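Local atomic coordinates of SusD homolog (Bacteroides thetaiotaomicron VPI-5482, PDB entry 3FDH), a protein that probably binds glycans at the outer membrane for uptake by a partner transporter, as SusD does for starch. Residues D276-R281 and G364-E369; S320-A325 and M424-S428; A282-P286 and P300-P304; M339-A343 and D355-E359. One frame throughout, in Å; residues are numbered along the deposited sequence.

Interaction 1. Residues D276-R281 and G364-E369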
# COMPACT_ATOMS: atom_id res chain seq x y z
N ASP A 276 10.13 0.70 -20.06
CA ASP A 276 10.48 0.98 -18.67
C ASP A 276 11.71 0.11 -18.29
O ASP A 276 11.82 -1.04 -18.69
CB ASP A 276 9.24 0.76 -17.79
CG ASP A 276 9.48 1.00 -16.31
OD1 ASP A 276 10.30 0.28 -15.69
OD2 ASP A 276 8.81 1.91 -15.75
N PRO A 277 12.70 0.68 -17.59
CA PRO A 277 13.87 -0.12 -17.21
C PRO A 277 13.56 -1.47 -16.54
O PRO A 277 14.32 -2.42 -16.65
CB PRO A 277 14.58 0.76 -16.19
CG PRO A 277 14.05 2.15 -16.43
CD PRO A 277 12.72 2.04 -17.03
N ARG A 278 12.45 -1.53 -15.83
CA ARG A 278 12.07 -2.74 -15.09
C ARG A 278 11.57 -3.86 -16.01
O ARG A 278 11.50 -5.02 -15.62
CB ARG A 278 10.98 -2.41 -14.06
CG ARG A 278 11.49 -1.51 -12.93
CD ARG A 278 10.30 -0.93 -12.12
NE ARG A 278 9.70 0.21 -12.83
CZ ARG A 278 9.46 1.41 -12.32
NH1 ARG A 278 9.60 1.66 -11.02
NH2 ARG A 278 9.00 2.37 -13.12
N ALA A 279 11.24 -3.49 -17.23
CA ALA A 279 10.79 -4.47 -18.24
C ALA A 279 11.84 -5.56 -18.48
O ALA A 279 11.51 -6.72 -18.75
CB ALA A 279 10.46 -3.77 -19.59
N ASN A 280 13.11 -5.18 -18.40
CA ASN A 280 14.18 -6.08 -18.71
C ASN A 280 14.90 -6.57 -17.50
O ASN A 280 15.90 -7.25 -17.59
CB ASN A 280 15.20 -5.33 -19.54
CG ASN A 280 16.12 -6.26 -20.26
OD1 ASN A 280 15.71 -7.35 -20.71
ND2 ASN A 280 17.38 -5.87 -20.38
N ARG A 281 14.35 -6.25 -16.34
CA ARG A 281 15.09 -6.51 -15.14
C ARG A 281 14.36 -7.10 -13.95
O ARG A 281 14.98 -7.76 -13.11
CB ARG A 281 15.78 -5.20 -14.77
CG ARG A 281 16.68 -5.29 -13.64
CD ARG A 281 17.65 -4.15 -13.61
NE ARG A 281 18.42 -4.22 -12.37
CZ ARG A 281 19.42 -5.06 -12.14
NH1 ARG A 281 19.79 -5.91 -13.06
NH2 ARG A 281 20.03 -5.06 -10.97
N GLY A 364 10.99 6.02 -7.44
CA GLY A 364 10.28 4.73 -7.58
C GLY A 364 11.17 3.67 -8.20
O GLY A 364 11.14 2.50 -7.83
N LEU A 365 11.96 4.10 -9.17
CA LEU A 365 12.89 3.22 -9.86
C LEU A 365 14.00 2.77 -8.92
O LEU A 365 14.45 1.63 -8.98
CB LEU A 365 13.49 3.88 -11.12
CG LEU A 365 12.63 3.70 -12.37
CD1 LEU A 365 12.93 4.72 -13.50
CD2 LEU A 365 12.78 2.25 -12.90
N LEU A 366 14.45 3.67 -8.06
CA LEU A 366 15.59 3.36 -7.16
C LEU A 366 15.10 2.38 -6.07
O LEU A 366 15.84 1.49 -5.65
CB LEU A 366 16.25 4.63 -6.57
CG LEU A 366 16.98 5.51 -7.56
CD1 LEU A 366 17.71 6.68 -6.85
CD2 LEU A 366 17.98 4.67 -8.32
N ASN A 367 13.83 2.48 -5.72
CA ASN A 367 13.26 1.60 -4.70
C ASN A 367 13.09 0.21 -5.31
O ASN A 367 13.28 -0.80 -4.66
CB ASN A 367 11.92 2.13 -4.20
CG ASN A 367 11.25 1.21 -3.22
OD1 ASN A 367 11.79 0.92 -2.14
ND2 ASN A 367 10.07 0.71 -3.60
N ALA A 368 12.71 0.21 -6.58
CA ALA A 368 12.53 -1.02 -7.34
C ALA A 368 13.85 -1.75 -7.46
O ALA A 368 13.95 -2.96 -7.25
CB ALA A 368 12.00 -0.70 -8.75
N GLU A 369 14.89 -0.99 -7.77
CA GLU A 369 16.21 -1.54 -7.90
C GLU A 369 16.69 -2.08 -6.56
O GLU A 369 17.36 -3.10 -6.50
CB GLU A 369 17.19 -0.50 -8.41
CG GLU A 369 18.64 -0.99 -8.48
CD GLU A 369 18.83 -2.17 -9.45
OE1 GLU A 369 18.45 -2.07 -10.63
OE2 GLU A 369 19.40 -3.19 -9.03

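Interaction 2. Residues S320-A325 and M424-S428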
# COMPACT_ATOMS: atom_id res chain seq x y z
N SER A 320 7.54 -12.04 -10.74
CA SER A 320 8.25 -10.78 -10.54
C SER A 320 9.45 -11.07 -9.62
O SER A 320 9.39 -11.94 -8.75
CB SER A 320 7.37 -9.68 -9.94
OG SER A 320 7.05 -9.94 -8.57
N ALA A 321 10.52 -10.32 -9.79
CA ALA A 321 11.73 -10.45 -8.97
C ALA A 321 11.41 -10.20 -7.48
O ALA A 321 12.05 -10.73 -6.55
CB ALA A 321 12.81 -9.45 -9.46
N PHE A 322 10.35 -9.43 -7.31
CA PHE A 322 9.93 -8.92 -6.00
C PHE A 322 9.53 -9.99 -4.97
O PHE A 322 9.64 -9.79 -3.76
CB PHE A 322 8.79 -7.91 -6.16
CG PHE A 322 9.19 -6.70 -6.95
CD1 PHE A 322 10.15 -5.83 -6.46
CD2 PHE A 322 8.66 -6.49 -8.22
CE1 PHE A 322 10.52 -4.74 -7.19
CE2 PHE A 322 9.03 -5.42 -8.97
CZ PHE A 322 9.98 -4.53 -8.45
N VAL A 323 9.10 -11.15 -5.47
CA VAL A 323 8.67 -12.22 -4.58
C VAL A 323 9.86 -12.81 -3.79
O VAL A 323 9.68 -13.51 -2.81
CB VAL A 323 7.87 -13.33 -5.33
CG1 VAL A 323 6.62 -12.73 -6.11
CG2 VAL A 323 8.78 -14.19 -6.24
N TYR A 324 11.10 -12.51 -4.23
CA TYR A 324 12.32 -12.99 -3.55
C TYR A 324 13.08 -11.91 -2.77
O TYR A 324 14.23 -12.10 -2.35
CB TYR A 324 13.24 -13.71 -4.55
CG TYR A 324 12.78 -15.13 -4.80
CD1 TYR A 324 12.95 -16.10 -3.82
CD2 TYR A 324 12.17 -15.49 -5.98
CE1 TYR A 324 12.50 -17.39 -4.04
CE2 TYR A 324 11.69 -16.77 -6.19
CZ TYR A 324 11.86 -17.71 -5.21
OH TYR A 324 11.42 -19.01 -5.44
N ALA A 325 12.42 -10.77 -2.59
CA ALA A 325 13.02 -9.59 -1.90
C ALA A 325 12.88 -9.77 -0.38
O ALA A 325 12.19 -9.03 0.29
CB ALA A 325 12.33 -8.28 -2.35
N MSE A 424 4.76 1.87 -7.77
CA MSE A 424 4.18 1.27 -6.54
C MSE A 424 3.99 -0.26 -6.61
O MSE A 424 3.54 -0.93 -5.69
CB MSE A 424 2.98 2.11 -6.10
CG MSE A 424 3.40 3.44 -5.65
SE MSE A 424 2.07 4.65 -4.99
CE MSE A 424 1.61 3.84 -3.27
N TRP A 425 4.52 -0.78 -7.70
CA TRP A 425 4.70 -2.24 -7.91
C TRP A 425 6.02 -2.61 -7.24
O TRP A 425 7.05 -2.01 -7.48
CB TRP A 425 4.84 -2.52 -9.39
CG TRP A 425 5.18 -3.91 -9.75
CD1 TRP A 425 4.59 -5.04 -9.27
CD2 TRP A 425 6.13 -4.34 -10.73
NE1 TRP A 425 5.12 -6.17 -9.85
CE2 TRP A 425 6.10 -5.76 -10.74
CE3 TRP A 425 7.02 -3.66 -11.60
CZ2 TRP A 425 6.88 -6.50 -11.59
CZ3 TRP A 425 7.83 -4.41 -12.40
CH2 TRP A 425 7.74 -5.82 -12.42
N GLY A 426 5.98 -3.63 -6.43
CA GLY A 426 7.13 -4.14 -5.71
C GLY A 426 6.86 -5.07 -4.55
O GLY A 426 5.79 -5.70 -4.46
N ALA A 427 7.84 -5.11 -3.65
CA ALA A 427 7.81 -5.91 -2.41
C ALA A 427 7.62 -5.00 -1.21
O ALA A 427 7.77 -5.40 -0.04
CB ALA A 427 9.18 -6.70 -2.27
N SER A 428 7.29 -3.75 -1.51
CA SER A 428 7.20 -2.68 -0.49
C SER A 428 5.88 -2.54 0.28
O SER A 428 5.79 -1.73 1.22
CB SER A 428 7.58 -1.31 -1.09
OG SER A 428 8.86 -1.35 -1.70

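Interaction 3. Residues A282-P286 and P300-P304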
# COMPACT_ATOMS: atom_id res chain seq x y z
N ALA A 282 13.03 -6.94 -13.92
CA ALA A 282 12.22 -7.32 -12.76
C ALA A 282 11.42 -8.62 -12.89
O ALA A 282 10.47 -8.86 -12.15
CB ALA A 282 11.27 -6.17 -12.41
N PHE A 283 11.81 -9.44 -13.83
CA PHE A 283 11.13 -10.73 -14.10
C PHE A 283 12.06 -11.91 -14.18
O PHE A 283 13.13 -11.84 -14.77
CB PHE A 283 10.30 -10.65 -15.40
CG PHE A 283 9.19 -9.66 -15.33
CD1 PHE A 283 8.05 -9.92 -14.59
CD2 PHE A 283 9.26 -8.47 -16.02
CE1 PHE A 283 7.03 -9.00 -14.52
CE2 PHE A 283 8.23 -7.55 -15.95
CZ PHE A 283 7.10 -7.82 -15.21
N PHE A 284 11.62 -13.00 -13.56
CA PHE A 284 12.29 -14.27 -13.54
C PHE A 284 11.39 -15.38 -14.09
O PHE A 284 10.18 -15.43 -13.86
CB PHE A 284 12.77 -14.72 -12.15
CG PHE A 284 13.60 -13.71 -11.39
CD1 PHE A 284 14.45 -12.83 -12.04
CD2 PHE A 284 13.59 -13.73 -9.99
CE1 PHE A 284 15.23 -11.93 -11.31
CE2 PHE A 284 14.36 -12.85 -9.25
CZ PHE A 284 15.19 -11.94 -9.92
N THR A 285 12.03 -16.28 -14.81
CA THR A 285 11.32 -17.42 -15.38
C THR A 285 10.96 -18.43 -14.30
O THR A 285 11.38 -18.33 -13.13
CB THR A 285 12.24 -18.21 -16.37
OG1 THR A 285 13.32 -18.81 -15.64
CG2 THR A 285 12.77 -17.30 -17.51
N PRO A 286 10.14 -19.41 -14.67
CA PRO A 286 9.95 -20.55 -13.79
C PRO A 286 11.30 -21.26 -13.65
O PRO A 286 12.25 -20.97 -14.38
CB PRO A 286 8.96 -21.45 -14.54
CG PRO A 286 8.45 -20.66 -15.68
CD PRO A 286 9.37 -19.52 -15.93
N PRO A 300 9.36 -15.27 -24.27
CA PRO A 300 8.35 -16.29 -23.98
C PRO A 300 8.74 -17.23 -22.87
O PRO A 300 7.88 -17.88 -22.29
CB PRO A 300 8.20 -17.04 -25.32
CG PRO A 300 9.38 -16.69 -26.11
CD PRO A 300 9.75 -15.29 -25.69
N SER A 301 10.02 -17.30 -22.55
CA SER A 301 10.46 -18.20 -21.46
C SER A 301 10.03 -17.72 -20.09
O SER A 301 10.14 -18.46 -19.11
CB SER A 301 11.96 -18.46 -21.48
OG SER A 301 12.72 -17.31 -21.22
N LEU A 302 9.54 -16.50 -20.02
CA LEU A 302 9.04 -15.97 -18.75
C LEU A 302 7.78 -16.67 -18.33
O LEU A 302 7.48 -16.83 -17.15
CB LEU A 302 8.77 -14.46 -18.85
CG LEU A 302 8.10 -13.80 -17.64
CD1 LEU A 302 8.98 -13.98 -16.37
CD2 LEU A 302 7.83 -12.33 -17.95
N VAL A 303 7.02 -17.09 -19.33
CA VAL A 303 5.72 -17.72 -19.10
C VAL A 303 4.89 -16.84 -18.13
O VAL A 303 4.52 -17.25 -17.01
CB VAL A 303 5.85 -19.18 -18.58
CG1 VAL A 303 4.46 -19.88 -18.60
CG2 VAL A 303 6.87 -19.97 -19.40
N PRO A 304 4.57 -15.60 -18.56
CA PRO A 304 3.73 -14.79 -17.68
C PRO A 304 2.33 -15.35 -17.59
O PRO A 304 1.86 -16.11 -18.46
CB PRO A 304 3.75 -13.40 -18.35
CG PRO A 304 3.95 -13.71 -19.83
CD PRO A 304 4.81 -14.97 -19.87

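Interaction 4. Residues M339-A343 and D355-E359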
# COMPACT_ATOMS: atom_id res chain seq x y z
N MSE A 339 5.79 12.17 -3.66
CA MSE A 339 6.12 13.00 -4.84
C MSE A 339 5.07 12.86 -5.92
O MSE A 339 4.85 13.80 -6.70
CB MSE A 339 7.52 12.70 -5.39
CG MSE A 339 8.67 13.07 -4.41
SE MSE A 339 8.68 14.95 -3.89
CE MSE A 339 7.70 14.95 -2.35
N PHE A 340 4.42 11.70 -5.93
CA PHE A 340 3.32 11.44 -6.87
C PHE A 340 2.08 12.19 -6.42
O PHE A 340 1.24 12.60 -7.24
CB PHE A 340 3.03 9.94 -7.03
CG PHE A 340 3.99 9.23 -7.94
CD1 PHE A 340 4.02 9.52 -9.32
CD2 PHE A 340 4.83 8.25 -7.46
CE1 PHE A 340 4.91 8.89 -10.17
CE2 PHE A 340 5.73 7.62 -8.32
CZ PHE A 340 5.74 7.93 -9.69
N LEU A 341 1.97 12.40 -5.12
CA LEU A 341 0.86 13.18 -4.59
C LEU A 341 1.07 14.61 -4.96
O LEU A 341 0.15 15.34 -5.36
CB LEU A 341 0.72 13.01 -3.07
CG LEU A 341 0.00 11.75 -2.60
CD1 LEU A 341 0.27 11.44 -1.11
CD2 LEU A 341 -1.47 11.92 -2.91
N LYS A 342 2.30 15.04 -4.83
CA LYS A 342 2.68 16.43 -5.16
C LYS A 342 2.42 16.71 -6.64
O LYS A 342 1.83 17.71 -7.03
CB LYS A 342 4.16 16.62 -4.90
CG LYS A 342 4.65 18.08 -5.09
CD LYS A 342 6.09 18.26 -4.68
CE LYS A 342 6.55 19.67 -4.98
NZ LYS A 342 7.95 19.96 -4.51
N ALA A 343 2.87 15.79 -7.46
CA ALA A 343 2.66 15.85 -8.92
C ALA A 343 1.16 15.83 -9.28
O ALA A 343 0.70 16.60 -10.13
CB ALA A 343 3.42 14.70 -9.64
N ASP A 355 8.91 18.55 -12.57
CA ASP A 355 10.04 18.29 -11.69
C ASP A 355 9.61 17.30 -10.65
O ASP A 355 10.35 16.38 -10.28
CB ASP A 355 10.59 19.57 -11.02
CG ASP A 355 11.18 20.53 -12.03
OD1 ASP A 355 11.70 20.07 -13.07
OD2 ASP A 355 11.13 21.74 -11.78
N ALA A 356 8.37 17.47 -10.22
CA ALA A 356 7.82 16.64 -9.17
C ALA A 356 7.70 15.20 -9.67
O ALA A 356 8.05 14.25 -8.98
CB ALA A 356 6.46 17.16 -8.70
N LEU A 357 7.20 15.07 -10.88
CA LEU A 357 7.01 13.75 -11.47
C LEU A 357 8.34 13.08 -11.66
O LEU A 357 8.48 11.88 -11.46
CB LEU A 357 6.27 13.83 -12.81
CG LEU A 357 5.91 12.49 -13.46
CD1 LEU A 357 4.94 11.58 -12.64
CD2 LEU A 357 5.30 12.75 -14.88
N LYS A 358 9.35 13.85 -12.02
CA LYS A 358 10.66 13.23 -12.27
C LYS A 358 11.21 12.67 -10.97
O LYS A 358 11.78 11.59 -10.90
CB LYS A 358 11.66 14.19 -12.88
CG LYS A 358 13.00 13.53 -13.16
CD LYS A 358 13.95 14.46 -13.88
CE LYS A 358 15.19 13.71 -14.37
NZ LYS A 358 16.19 14.55 -15.12
N GLU A 359 11.03 13.45 -9.93
CA GLU A 359 11.53 13.07 -8.61
C GLU A 359 10.85 11.78 -8.16
O GLU A 359 11.49 10.86 -7.61
CB GLU A 359 11.26 14.20 -7.61
CG GLU A 359 11.81 13.99 -6.23
CD GLU A 359 13.31 14.20 -6.14
OE1 GLU A 359 13.91 14.57 -7.17
OE2 GLU A 359 13.88 13.95 -5.05

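Interaction 1. Residues D276-R281 and G364-E369
A buried salt bridge and an internally neutralised arginine show how a loop can be moored to a helix in a SusD-type fold. The loop 276-281 follows helix 265-274 and opens with an Asx turn, Asp276 OD1 accepting from Arg278 N, while the same carboxylate pairs with the Arg278 guanidinium. Along segment 364-369 of helix 354-379, Gly364 comes first; its O lies 3.6 Å from Arg278 NH1, near the guanidinium edge. Leu365 then lays CD2 over a guanidinium face, 3.5 Å from Arg278 CZ, and reaches Pro277 CG at 3.8 Å. One turn beyond Gly364, Ala368 sets CB 3.8 Å from Arg278 CD, so the aliphatic arm of the arginine packs against the helix. Glu369, one turn beyond Leu365, meets the extended Arg281. Glu369 OE1 also accepts from the backbone N of Ile391, and Arg281 NH1 is hydrogen-bonded to Ser388. The bridge is two-pronged: Arg281 NE donates to Glu369 OE1 at 2.8 Å, and Arg281 NH2 to Glu369 OE2 at 2.8 Å.

Interaction 2. Residues S320-A325 and M424-S428
This is an aromatic, loop-to-loop contact in the interior of the SusD-like fold, where a 3-10 turn after strand 319-320 meets the link between helices 412-423 and 431-443. Its central element is a T-shaped pair: the edge of Phe322 points at the face of Trp425, with the Phe322 ring centroid 4.7 Å from that of the Trp425 six-membered ring and the planes at 76°. Next in sequence, a glycine extends the packing, for Gly426 CA sits over the Phe322 ring, 3.5 Å from its centroid, in a CH-pi contact that a bare backbone can make at close range. Phe251 of helix 250-258 and Ile372 of helix 354-379 also touch Phe322. The indole is fixed at its polar end too, since Trp425 NE1 and Ser320 OG both hydrogen-bond to Glu52, and Ser320 CB lies 3.6 Å from Trp425 CZ2. The backbones come nearest at Phe322 CA and Ala427 CA, 5.1 Å apart, and the methyl carbons Ala325 CB and Ala427 CB pack at 3.5 Å.

Interaction 3. Residues A282-P286 and P300-P304
Strand 283-284 is paired antiparallel with 319-320 in the SusD-like fold, and the chain soon doubles back alongside 283-285 as a beta hairpin, with backbone hydrogen bonds joining Phe283 to Val295 and Thr285 to Ser293; the 3-10 turn 300-302 then packs against the first arm. Leu302 dominates the interface. Its CA-to-CB bond points away from the strand, yet with chi1 near 180° the end of the side chain swings back, bringing CD1 3.7 Å from Phe283 CB and 3.1 Å from Phe284 O, a tight van der Waals approach to the strand backbone. Phe283 lies between this leucine and the ring of Trp425. Pro286 is next in buried area: its CD lies 3.4 Å from Ser301 O and 3.5 Å from Leu302 O, and its CG lies 4.1 Å from Val303 CG2. The left-handed backbone of Val303, with phi/psi of 49°/63°, turns the chain out of the 3-10 segment. Thr285 contributes its methyl group, CG2 lying 3.3 Å from Ser301 O. Its hydroxyl has other partners: it accepts from the backbone of Ser293, and Thr285 OG1 donates to Pro286 O at 2.7 Å.

Interaction 4. Residues M339-A343 and D355-E359
Met339, present as selenomethionine, starts toward the facing helix: CB stands 3.9 Å from Ala356 O and CG 3.7 Å from Glu359 CG, before the end of the side chain leads away. The aliphatic part of Glu359 is what packs here, its OE2 being hydrogen-bonded to Tyr335. The CA-to-CB bond of Phe340 runs sideways to the facing helix, but the ring brings CE1 to 3.7 Å from Leu357 CD1; beyond it lies helix 412-423, while Leu357 also meets helix 393-410. The two segments belong to an antiparallel helical hairpin, close to its connecting turn: helix 335-348 followed by helix 354-379, consistent with the TPR-like units of SusD proteins. The segment axes approach to 8.1 Å with a signed crossing angle of -158°. Further on, Lys342 lends its methylene chain, CG being 4.1 Å from Ala356 CB. Ala343 permits the nearest backbone approach, its CA being 5.2 Å from Ala356 CA, with the methyl carbons Ala343 CB and Ala356 CB at 4.0 Å.

Helix 354-379 illustrates how one helix serves successive contacts: its early turns pack in interaction 4 and later ones in interaction 1, centres about 17 Å apart. Interactions 1 to 3 form a continuous patch. Asn367 ND2 lies 3.1 Å from Ser428 OG, a probable hydrogen bond joining interactions 1 and 2; Ala321 N, 2.8 Å from Ala282 O, probably makes another between 2 and 3. Trp425 touches both neighbours, with CZ3 4.1 Å from Arg278 CB and CH2 3.5 Å from Phe283 CZ. Interaction 4 touches none of the others, its nearest atoms about 5 Å from interactions 1 and 2 and about 15 Å from interaction 3. All four are structural packing, with no sugar site placed among them.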